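Local coordinates for cytochrome c-550-like protein (Thermosynechococcus elongatus, PDB 4LJI) that probably carries electrons as a low-potential c-type cytochrome with one covalently bound heme, and can partially replace cytochrome c-550 (PsbV), at residues 14-18 / 30-36. Residue numbers count along the deposited sequence, not the author numbering.
Sequences VTDTV and TFTAVDL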
loop_
_atom_site.group_PDB
_atom_site.type_symbol
_atom_site.label_atom_id
_atom_site.label_comp_id
_atom_site.label_asym_id
_atom_site.label_seq_id
_atom_site.Cartn_x
_atom_site.Cartn_y
_atom_site.Cartn_z
ATOM N N VAL A 14 11.424 9.621 -19.045
ATOM C CA VAL A 14 12.799 9.132 -18.968
ATOM C C VAL A 14 12.931 7.885 -19.842
ATOM O O VAL A 14 12.353 6.839 -19.535
ATOM C CB VAL A 14 13.216 8.794 -17.513
ATOM C CG1 VAL A 14 14.612 8.180 -17.476
ATOM C CG2 VAL A 14 13.157 10.027 -16.625
ATOM N N THR A 15 13.671 8.009 -20.947
ATOM C CA THR A 15 13.842 6.903 -21.889
ATOM C C THR A 15 15.212 6.269 -21.695
ATOM O O THR A 15 15.350 5.047 -21.691
ATOM C CB THR A 15 13.715 7.373 -23.358
ATOM O OG1 THR A 15 12.362 7.766 -23.630
ATOM C CG2 THR A 15 14.110 6.252 -24.317
ATOM N N ASP A 16 16.217 7.126 -21.529
ATOM C CA ASP A 16 17.598 6.704 -21.320
ATOM C C ASP A 16 17.997 6.855 -19.854
ATOM O O ASP A 16 17.940 5.911 -19.063
ATOM C CB ASP A 16 18.550 7.561 -22.172
ATOM C CG ASP A 16 18.337 7.385 -23.669
ATOM O OD1 ASP A 16 17.183 7.153 -24.093
ATOM O OD2 ASP A 16 19.325 7.478 -24.426
ATOM N N THR A 17 18.452 8.055 -19.518
ATOM C CA THR A 17 18.868 8.367 -18.167
ATOM C C THR A 17 18.327 9.722 -17.776
ATOM O O THR A 17 17.878 10.499 -18.616
ATOM C CB THR A 17 20.416 8.414 -18.002
ATOM O OG1 THR A 17 20.944 9.455 -18.827
ATOM C CG2 THR A 17 21.041 7.074 -18.365
ATOM N N VAL A 18 18.422 10.016 -16.490
ATOM C CA VAL A 18 18.022 11.301 -15.949
ATOM C C VAL A 18 19.045 11.597 -14.861
ATOM O O VAL A 18 19.622 10.670 -14.285
ATOM C CB VAL A 18 16.575 11.220 -15.335
ATOM C CG1 VAL A 18 16.553 10.312 -14.105
ATOM C CG2 VAL A 18 16.054 12.596 -14.971
ATOM N N THR A 30 23.261 9.732 -11.808
ATOM C CA THR A 30 22.635 9.250 -13.024
ATOM C C THR A 30 21.742 8.031 -12.744
ATOM O O THR A 30 22.231 6.999 -12.272
ATOM C CB THR A 30 23.709 8.875 -14.058
ATOM O OG1 THR A 30 24.644 9.958 -14.220
ATOM C CG2 THR A 30 23.078 8.528 -15.409
ATOM N N PHE A 31 20.442 8.157 -13.026
ATOM C CA PHE A 31 19.518 7.025 -12.942
ATOM C C PHE A 31 18.964 6.664 -14.307
ATOM O O PHE A 31 18.599 7.537 -15.101
ATOM C CB PHE A 31 18.354 7.310 -11.986
ATOM C CG PHE A 31 18.765 7.388 -10.557
ATOM C CD1 PHE A 31 18.789 6.244 -9.768
ATOM C CD2 PHE A 31 19.168 8.581 -10.008
ATOM C CE1 PHE A 31 19.196 6.304 -8.454
ATOM C CE2 PHE A 31 19.578 8.644 -8.687
ATOM C CZ PHE A 31 19.595 7.494 -7.914
ATOM N N THR A 32 18.878 5.364 -14.566
ATOM C CA THR A 32 18.363 4.883 -15.838
ATOM C C THR A 32 16.866 4.678 -15.735
ATOM O O THR A 32 16.320 4.693 -14.648
ATOM C CB THR A 32 19.012 3.550 -16.234
ATOM O OG1 THR A 32 18.609 2.531 -15.306
ATOM C CG2 THR A 32 20.542 3.679 -16.278
ATOM N N ALA A 33 16.219 4.482 -16.878
ATOM C CA ALA A 33 14.796 4.187 -16.939
ATOM C C ALA A 33 14.454 2.881 -16.201
ATOM O O ALA A 33 13.388 2.738 -15.565
ATOM C CB ALA A 33 14.360 4.121 -18.434
ATOM N N VAL A 34 15.372 1.928 -16.262
ATOM C CA VAL A 34 15.222 0.682 -15.535
ATOM C C VAL A 34 15.296 0.891 -14.014
ATOM O O VAL A 34 14.488 0.338 -13.270
ATOM C CB VAL A 34 16.264 -0.320 -16.002
ATOM C CG1 VAL A 34 16.290 -1.539 -15.091
ATOM C CG2 VAL A 34 15.979 -0.709 -17.435
ATOM N N ASP A 35 16.231 1.727 -13.566
ATOM C CA ASP A 35 16.306 2.126 -12.163
ATOM C C ASP A 35 14.955 2.698 -11.677
ATOM O O ASP A 35 14.497 2.361 -10.604
ATOM C CB ASP A 35 17.334 3.232 -11.939
ATOM C CG ASP A 35 18.788 2.776 -12.134
ATOM O OD1 ASP A 35 19.146 1.607 -11.830
ATOM O OD2 ASP A 35 19.593 3.618 -12.578
ATOM N N LEU A 36 14.376 3.624 -12.442
ATOM C CA LEU A 36 13.119 4.267 -12.035
ATOM C C LEU A 36 11.958 3.295 -12.087
ATOM O O LEU A 36 11.039 3.394 -11.279
ATOM C CB LEU A 36 12.841 5.493 -12.896
ATOM C CG LEU A 36 13.886 6.604 -12.789
ATOM C CD1 LEU A 36 13.795 7.529 -13.986
ATOM C CD2 LEU A 36 13.687 7.385 -11.513
#
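Leu36 lies across the ends of two valines, its CD1 3.6 Å from CG1 of Val14 and 3.9 Å from CG1 of Val18, while Ala33 sets its CB 3.5 Å from Thr15 O and 3.6 Å from Val14 O. Alongside, residues 17-18 and 31-32 pair as antiparallel strands of the 17-21/28-32 hairpin. Val18 and Phe31 form a hydrogen-bonded pair, with Val18 N to Phe31 O at 2.8 Å and Phe31 N to Val18 O at 2.9 Å; Thr17 and Thr32 follow as a non-hydrogen-bonded pair. One more backbone hydrogen bond runs from Ala33 N to Asp16 O at 3.1 Å. Strand 28-32 passes directly into helix 33-46 through a capping box: Thr32 OG1 accepts from Asp35 N at 3.1 Å, and Asp35 OD2 accepts from Thr32 N at 2.7 Å. Val14, Val18, Phe31 and Leu36 also meet helix 111-127, and Val8 of helix 6-10 touches Val14 and Leu36. The contact lies away from the heme site, the Leu36 side chain about 13 Å from heme c. Hydrogen bonds across the two segments are thus entirely main chain to main chain, so backbone pairing joins this end of the hairpin, and apolar side chains pack it against the start of helix 33-46.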